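Local atomic coordinates of carboxyvinyl-carboxyphosphonate phosphorylmutase (Bacillus anthracis, PDB entry 4IQD), a protein that belongs to the phosphoenolpyruvate phosphomutase family, enzymes built on a TIM-barrel fold, and holds pyruvic acid in this crystal structure. Residues Ala18-Ala23 with Asp89-Val94; Val118-Ile123 with Ser159-Ala164. All coordinates share one frame; numbering follows the deposited sequence.

Contact 1 of 2, residues Ala18-Ala23 with Asp89-Val94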
ATOM      1  N   ALA A  18      -9.482  18.593  12.508  1.00 25.68           N
ATOM      2  CA  ALA A  18     -10.302  18.028  13.572  1.00 24.26           C
ATOM      3  C   ALA A  18     -11.658  18.715  13.629  1.00 24.48           C
ATOM      4  O   ALA A  18     -12.691  18.062  13.763  1.00 24.50           O
ATOM      5  CB  ALA A  18      -9.595  18.151  14.901  1.00 20.43           C
ATOM      6  N   ASN A  19     -11.652  20.038  13.525  1.00 24.38           N
ATOM      7  CA  ASN A  19     -12.885  20.804  13.578  1.00 25.08           C
ATOM      8  C   ASN A  19     -13.760  20.536  12.364  1.00 24.31           C
ATOM      9  O   ASN A  19     -14.981  20.488  12.473  1.00 26.33           O
ATOM     10  CB  ASN A  19     -12.589  22.297  13.704  1.00 30.98           C
ATOM     11  CG  ASN A  19     -11.844  22.634  14.978  1.00 34.48           C
ATOM     12  OD1 ASN A  19     -12.068  22.024  16.021  1.00 37.31           O
ATOM     13  ND2 ASN A  19     -10.946  23.606  14.896  1.00 36.77           N
ATOM     14  N   ARG A  20     -13.125  20.359  11.210  1.00 25.75           N
ATOM     15  CA  ARG A  20     -13.847  20.040   9.986  1.00 24.02           C
ATOM     16  C   ARG A  20     -14.520  18.692  10.158  1.00 23.10           C
ATOM     17  O   ARG A  20     -15.675  18.512   9.787  1.00 25.95           O
ATOM     18  CB  ARG A  20     -12.903  19.996   8.785  1.00 29.15           C
ATOM     19  CG  ARG A  20     -13.614  19.784   7.454  1.00 35.18           C
ATOM     20  CD  ARG A  20     -12.660  19.340   6.347  1.00 39.70           C
ATOM     21  NE  ARG A  20     -11.673  20.355   5.984  1.00 41.04           N
ATOM     22  CZ  ARG A  20     -10.742  20.192   5.046  1.00 41.49           C
ATOM     23  NH1 ARG A  20     -10.666  19.053   4.371  1.00 36.32           N
ATOM     24  NH2 ARG A  20      -9.885  21.170   4.784  1.00 44.15           N
ATOM     25  N   PHE A  21     -13.781  17.752  10.736  1.00 23.10           N
ATOM     26  CA  PHE A  21     -14.292  16.422  11.036  1.00 24.04           C
ATOM     27  C   PHE A  21     -15.496  16.502  11.963  1.00 24.61           C
ATOM     28  O   PHE A  21     -16.528  15.876  11.713  1.00 23.49           O
ATOM     29  CB  PHE A  21     -13.197  15.572  11.682  1.00 22.85           C
ATOM     30  CG  PHE A  21     -13.597  14.149  11.923  1.00 25.16           C
ATOM     31  CD1 PHE A  21     -13.461  13.202  10.924  1.00 23.37           C
ATOM     32  CD2 PHE A  21     -14.104  13.753  13.150  1.00 26.53           C
ATOM     33  CE1 PHE A  21     -13.825  11.889  11.141  1.00 27.73           C
ATOM     34  CE2 PHE A  21     -14.471  12.442  13.373  1.00 28.74           C
ATOM     35  CZ  PHE A  21     -14.332  11.508  12.368  1.00 29.36           C
ATOM     36  N   ARG A  22     -15.353  17.271  13.038  1.00 26.81           N
ATOM     37  CA  ARG A  22     -16.436  17.466  13.989  1.00 23.19           C
ATOM     38  C   ARG A  22     -17.668  18.013  13.287  1.00 25.95           C
ATOM     39  O   ARG A  22     -18.778  17.529  13.496  1.00 28.69           O
ATOM     40  CB  ARG A  22     -16.018  18.421  15.105  1.00 24.81           C
ATOM     41  CG  ARG A  22     -17.160  18.789  16.039  1.00 23.78           C
ATOM     42  CD  ARG A  22     -16.727  19.777  17.106  1.00 23.23           C
ATOM     43  NE  ARG A  22     -15.642  19.263  17.934  1.00 23.79           N
ATOM     44  CZ  ARG A  22     -15.811  18.432  18.957  1.00 23.46           C
ATOM     45  NH1 ARG A  22     -17.024  18.004  19.278  1.00 25.79           N
ATOM     46  NH2 ARG A  22     -14.763  18.021  19.656  1.00 25.07           N
ATOM     47  N   ALA A  23     -17.460  19.025  12.455  1.00 27.03           N
ATOM     48  CA  ALA A  23     -18.531  19.595  11.653  1.00 28.82           C
ATOM     49  C   ALA A  23     -19.244  18.496  10.887  1.00 24.67           C
ATOM     50  O   ALA A  23     -20.467  18.377  10.954  1.00 26.25           O
ATOM     51  CB  ALA A  23     -17.971  20.629  10.689  1.00 32.00           C
ATOM     52  N   ASP A  89      -5.606  15.940   2.099  1.00 28.48           N
ATOM     53  CA  ASP A  89      -6.016  17.061   2.957  1.00 28.25           C
ATOM     54  C   ASP A  89      -7.432  16.841   3.505  1.00 25.30           C
ATOM     55  O   ASP A  89      -8.207  17.784   3.669  1.00 23.86           O
ATOM     56  CB  ASP A  89      -5.900  18.413   2.234  1.00 33.56           C
ATOM     57  CG  ASP A  89      -5.947  19.593   3.183  1.00 37.31           C
ATOM     58  OD1 ASP A  89      -5.117  19.639   4.115  1.00 38.38           O
ATOM     59  OD2 ASP A  89      -6.819  20.468   2.999  1.00 38.96           O
ATOM     60  N   LEU A  90      -7.758  15.580   3.775  1.00 24.91           N
ATOM     61  CA  LEU A  90      -9.041  15.218   4.371  1.00 26.15           C
ATOM     62  C   LEU A  90      -8.880  14.801   5.824  1.00 22.27           C
ATOM     63  O   LEU A  90      -7.831  14.285   6.206  1.00 18.92           O
ATOM     64  CB  LEU A  90      -9.687  14.066   3.602  1.00 23.53           C
ATOM     65  CG  LEU A  90     -10.379  14.401   2.286  1.00 21.96           C
ATOM     66  CD1 LEU A  90     -11.008  13.147   1.716  1.00 22.71           C
ATOM     67  CD2 LEU A  90     -11.418  15.480   2.505  1.00 20.18           C
ATOM     68  N   PRO A  91      -9.926  15.020   6.637  1.00 21.78           N
ATOM     69  CA  PRO A  91      -9.923  14.534   8.017  1.00 20.97           C
ATOM     70  C   PRO A  91      -9.833  13.018   8.023  1.00 24.51           C
ATOM     71  O   PRO A  91     -10.590  12.356   7.317  1.00 26.87           O
ATOM     72  CB  PRO A  91     -11.291  14.971   8.548  1.00 22.92           C
ATOM     73  CG  PRO A  91     -11.721  16.077   7.650  1.00 24.90           C
ATOM     74  CD  PRO A  91     -11.171  15.735   6.309  1.00 23.62           C
ATOM     75  N   VAL A  92      -8.909  12.478   8.804  1.00 24.23           N
ATOM     76  CA  VAL A  92      -8.733  11.039   8.868  1.00 23.13           C
ATOM     77  C   VAL A  92      -8.880  10.540  10.297  1.00 23.92           C
ATOM     78  O   VAL A  92      -8.203  11.021  11.203  1.00 26.76           O
ATOM     79  CB  VAL A  92      -7.361  10.620   8.314  1.00 23.03           C
ATOM     80  CG1 VAL A  92      -7.121   9.141   8.548  1.00 22.95           C
ATOM     81  CG2 VAL A  92      -7.272  10.951   6.833  1.00 25.00           C
ATOM     82  N   LEU A  93      -9.789   9.589  10.481  1.00 17.51           N
ATOM     83  CA  LEU A  93      -9.958   8.893  11.748  1.00 21.63           C
ATOM     84  C   LEU A  93      -9.077   7.654  11.763  1.00 21.21           C
ATOM     85  O   LEU A  93      -9.193   6.781  10.900  1.00 19.61           O
ATOM     86  CB  LEU A  93     -11.423   8.502  11.946  1.00 21.05           C
ATOM     87  CG  LEU A  93     -11.783   7.508  13.049  1.00 17.36           C
ATOM     88  CD1 LEU A  93     -11.480   8.060  14.437  1.00 17.53           C
ATOM     89  CD2 LEU A  93     -13.248   7.136  12.929  1.00 17.43           C
ATOM     90  N   VAL A  94      -8.196   7.584  12.748  1.00 20.13           N
ATOM     91  CA  VAL A  94      -7.242   6.495  12.830  1.00 18.26           C
ATOM     92  C   VAL A  94      -7.543   5.561  13.989  1.00 19.83           C
ATOM     93  O   VAL A  94      -7.630   5.983  15.138  1.00 22.86           O
ATOM     94  CB  VAL A  94      -5.815   7.029  12.978  1.00 19.41           C
ATOM     95  CG1 VAL A  94      -4.845   5.885  13.208  1.00 18.98           C
ATOM     96  CG2 VAL A  94      -5.431   7.833  11.751  1.00 20.89           C
TER
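Arg20 lays its aliphatic part across the Pro91 ring and its guanidinium beside the backbone of Asp89. CG stands anti to the backbone N (chi1 -175°), on the flank of the helix that faces Pro91, and the next carbon, CD of Arg20, packs 3.6 Å from CG of Pro91, the two side chains crossing at about a right angle. Arg20 NH1 then donates to Asp89 O at 2.9 Å. The bond is bent, 130° at the hydrogen; the donor lies in the plane of the carbonyl, while the oxygen sits 32° out of the guanidinium plane. A long salt bridge of 3.6 Å runs from Arg20 NH2 to Asp89 OD2, the carboxylate turned steeply against the guanidinium; OD1 of Asp89 accepts a hydrogen bond from Ser12 N.

Helix 14-26 here packs against the entry to strand 92-95 of a TIM barrel, where Asp89 leaves helix 74-88 with positive phi and Pro91 leads into the strand.

One residue on, Phe21 turns inward. CB of Pro91 lies at the ring edge, near its plane, 3.7 Å from CD1 of Phe21. Farther out, CZ of Phe21 meets CB of Leu93 at 4.2 Å, an approach oblique to the ring. The same ring also meets Tyr161 edge-to-face and touches Ala119 and Ala120, so Phe21 joins Pro91 to the neighbouring strand 120-124.

Contact 2 of 2, residues Val118-Ile123 with Ser159-Ala164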
ATOM      1  N   VAL A 118      -3.553  14.132  12.002  1.00 26.00           N
ATOM      2  CA  VAL A 118      -4.721  13.275  12.122  1.00 25.12           C
ATOM      3  C   VAL A 118      -5.843  14.070  12.778  1.00 24.11           C
ATOM      4  O   VAL A 118      -5.613  14.797  13.743  1.00 19.89           O
ATOM      5  CB  VAL A 118      -4.409  12.019  12.955  1.00 24.66           C
ATOM      6  CG1 VAL A 118      -5.657  11.219  13.204  1.00 23.39           C
ATOM      7  CG2 VAL A 118      -3.370  11.167  12.248  1.00 27.12           C
ATOM      8  N   ALA A 119      -7.052  13.940  12.240  1.00 24.90           N
ATOM      9  CA  ALA A 119      -8.204  14.673  12.756  1.00 23.63           C
ATOM     10  C   ALA A 119      -8.850  14.005  13.969  1.00 22.53           C
ATOM     11  O   ALA A 119      -9.348  14.690  14.859  1.00 20.61           O
ATOM     12  CB  ALA A 119      -9.232  14.876  11.658  1.00 24.80           C
ATOM     13  N   ALA A 120      -8.840  12.674  13.998  1.00 23.59           N
ATOM     14  CA  ALA A 120      -9.501  11.915  15.062  1.00 22.72           C
ATOM     15  C   ALA A 120      -8.867  10.544  15.268  1.00 23.87           C
ATOM     16  O   ALA A 120      -8.249   9.996  14.361  1.00 24.32           O
ATOM     17  CB  ALA A 120     -10.981  11.758  14.755  1.00 23.34           C
ATOM     18  N   VAL A 121      -9.029   9.992  16.468  1.00 23.86           N
ATOM     19  CA  VAL A 121      -8.513   8.662  16.775  1.00 17.82           C
ATOM     20  C   VAL A 121      -9.562   7.791  17.446  1.00 19.90           C
ATOM     21  O   VAL A 121     -10.405   8.281  18.199  1.00 17.97           O
ATOM     22  CB  VAL A 121      -7.269   8.719  17.684  1.00 22.07           C
ATOM     23  CG1 VAL A 121      -6.065   9.253  16.913  1.00 22.44           C
ATOM     24  CG2 VAL A 121      -7.546   9.558  18.929  1.00 18.31           C
ATOM     25  N   GLN A 122      -9.498   6.495  17.162  1.00 21.68           N
ATOM     26  CA  GLN A 122     -10.404   5.525  17.760  1.00 18.79           C
ATOM     27  C   GLN A 122      -9.654   4.626  18.721  1.00 21.64           C
ATOM     28  O   GLN A 122      -8.738   3.909  18.327  1.00 23.23           O
ATOM     29  CB  GLN A 122     -11.064   4.670  16.686  1.00 18.26           C
ATOM     30  CG  GLN A 122     -11.763   3.442  17.239  1.00 19.97           C
ATOM     31  CD  GLN A 122     -11.980   2.374  16.189  1.00 21.21           C
ATOM     32  OE1 GLN A 122     -12.491   2.647  15.104  1.00 25.35           O
ATOM     33  NE2 GLN A 122     -11.587   1.148  16.505  1.00 17.80           N
ATOM     34  N   ILE A 123     -10.057   4.665  19.984  1.00 23.69           N
ATOM     35  CA  ILE A 123      -9.427   3.861  21.017  1.00 21.66           C
ATOM     36  C   ILE A 123     -10.472   2.930  21.626  1.00 21.47           C
ATOM     37  O   ILE A 123     -11.642   3.293  21.736  1.00 21.72           O
ATOM     38  CB  ILE A 123      -8.777   4.756  22.096  1.00 22.61           C
ATOM     39  CG1 ILE A 123      -7.935   3.931  23.068  1.00 27.17           C
ATOM     40  CG2 ILE A 123      -9.823   5.561  22.847  1.00 18.54           C
ATOM     41  CD1 ILE A 123      -7.321   4.764  24.166  1.00 28.42           C
ATOM     42  N   SER A 159      -6.772  18.983  20.789  1.00 28.04           N
ATOM     43  CA  SER A 159      -7.218  19.280  19.434  1.00 27.73           C
ATOM     44  C   SER A 159      -7.620  18.011  18.695  1.00 26.64           C
ATOM     45  O   SER A 159      -7.945  18.046  17.513  1.00 26.79           O
ATOM     46  CB  SER A 159      -6.117  20.010  18.663  1.00 29.77           C
ATOM     47  OG  SER A 159      -4.891  19.303  18.740  1.00 31.53           O
ATOM     48  N   LEU A 160      -7.603  16.891  19.407  1.00 27.20           N
ATOM     49  CA  LEU A 160      -7.874  15.592  18.808  1.00 30.15           C
ATOM     50  C   LEU A 160      -9.285  15.104  19.127  1.00 28.57           C
ATOM     51  O   LEU A 160      -9.647  14.943  20.292  1.00 29.24           O
ATOM     52  CB  LEU A 160      -6.848  14.572  19.299  1.00 30.15           C
ATOM     53  CG  LEU A 160      -6.334  13.545  18.294  1.00 26.27           C
ATOM     54  CD1 LEU A 160      -5.801  14.229  17.041  1.00 27.30           C
ATOM     55  CD2 LEU A 160      -5.253  12.699  18.936  1.00 22.36           C
ATOM     56  N   TYR A 161     -10.074  14.873  18.084  1.00 24.75           N
ATOM     57  CA  TYR A 161     -11.424  14.349  18.232  1.00 22.47           C
ATOM     58  C   TYR A 161     -11.315  12.887  18.629  1.00 23.61           C
ATOM     59  O   TYR A 161     -10.560  12.132  18.025  1.00 26.70           O
ATOM     60  CB  TYR A 161     -12.170  14.491  16.908  1.00 23.58           C
ATOM     61  CG  TYR A 161     -13.668  14.291  16.973  1.00 23.50           C
ATOM     62  CD1 TYR A 161     -14.523  15.362  17.213  1.00 22.96           C
ATOM     63  CD2 TYR A 161     -14.229  13.041  16.758  1.00 24.95           C
ATOM     64  CE1 TYR A 161     -15.893  15.188  17.256  1.00 23.53           C
ATOM     65  CE2 TYR A 161     -15.598  12.857  16.797  1.00 26.78           C
ATOM     66  CZ  TYR A 161     -16.425  13.933  17.048  1.00 24.37           C
ATOM     67  OH  TYR A 161     -17.786  13.750  17.085  1.00 21.17           O
ATOM     68  N   ILE A 162     -12.050  12.484  19.658  1.00 22.39           N
ATOM     69  CA  ILE A 162     -11.918  11.126  20.159  1.00 21.86           C
ATOM     70  C   ILE A 162     -13.157  10.287  19.939  1.00 23.25           C
ATOM     71  O   ILE A 162     -14.245  10.634  20.398  1.00 25.95           O
ATOM     72  CB  ILE A 162     -11.629  11.095  21.657  1.00 23.51           C
ATOM     73  CG1 ILE A 162     -10.402  11.938  21.988  1.00 24.62           C
ATOM     74  CG2 ILE A 162     -11.428   9.663  22.106  1.00 16.86           C
ATOM     75  CD1 ILE A 162     -10.107  12.001  23.463  1.00 24.07           C
ATOM     76  N   VAL A 163     -12.981   9.171  19.245  1.00 21.88           N
ATOM     77  CA  VAL A 163     -14.026   8.168  19.146  1.00 23.12           C
ATOM     78  C   VAL A 163     -13.648   6.987  20.032  1.00 24.49           C
ATOM     79  O   VAL A 163     -12.546   6.457  19.927  1.00 23.59           O
ATOM     80  CB  VAL A 163     -14.217   7.692  17.693  1.00 26.71           C
ATOM     81  CG1 VAL A 163     -15.194   6.530  17.638  1.00 29.36           C
ATOM     82  CG2 VAL A 163     -14.691   8.842  16.817  1.00 23.64           C
ATOM     83  N   ALA A 164     -14.557   6.590  20.919  1.00 22.81           N
ATOM     84  CA  ALA A 164     -14.291   5.479  21.825  1.00 23.89           C
ATOM     85  C   ALA A 164     -15.061   4.222  21.430  1.00 22.38           C
ATOM     86  O   ALA A 164     -16.285   4.244  21.303  1.00 22.10           O
ATOM     87  CB  ALA A 164     -14.613   5.874  23.260  1.00 25.24           C
TER
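Leu160 reaches over the start of the neighbouring strand, its CD2 packing 3.9 Å from CG2 of Val121, with the two side chains crossing at about a right angle. Its other methyl, CD1, lies 3.4 Å from Val118 O, a carbonyl that accepts a hydrogen bond from Gln14 NE2.

Past Leu160 the backbones pair as parallel strands, Ala120 facing Tyr161 and Ile123 facing Ala164, their short axes 24° apart. The first bond, Tyr161 N to Ala119 O, is weak. Val121 bonds to strand 161-166 through both its N and its O: the N donates to Tyr161 O, and the O accepts from Val163 N at 2.9 Å, before Ile123 N continues the pattern to Val163 O. CA-H...O contacts supplement these bonds, among them Gln122 CA to Val163 O at 3.2 Å.

Side chains alternate between the faces. Ala120, Tyr161, Gln122 and Val163 share one, where CB of Ala120 lies 3.7 Å from CB of Tyr161. CG of Tyr161 is anti to the backbone N (chi1 -167°), and the ring leads away from strand 120-124 toward Phe21 of helix 14-26. Gln122 also extends away; its OE1 hydrogen-bonds the hydroxyl of Tyr54, which lines a pyruvic acid pocket, and its side chain is about 5 Å from a bound pyruvic acid, consistent with this face lining the TIM-barrel interior. Val121, Ile162, Ile123 and Ala164 occupy the other face.

The pair forms a beta-alpha-beta unit with helix 143-156 between its strands; strand 92-95 lies beside 120-124, strand 191-194 beside 161-166, and helix 14-26 touches Ala120 and Tyr161.

Both contacts are buried and reach the same sheet, contact 1 from helix 14-26 at the entry to a strand and contact 2 between two strands. Contact 2 is held mainly by regular main-chain bonds, whereas contact 1 relies on side-chain packing and one side-chain to backbone hydrogen bond, with no main-chain to main-chain bond across it. Its charged pair lies toward the partly exposed side, at Arg20 and Asp89; the touching residues of contact 2 are all buried. Val94 N is 2.9 Å from Ala120 O, and Val94 O is 2.8 Å from Gln122 N, both probable hydrogen bonds. Packing of Ala18 CB on Ser159 O also brings the helix of contact 1 to the second segment of contact 2.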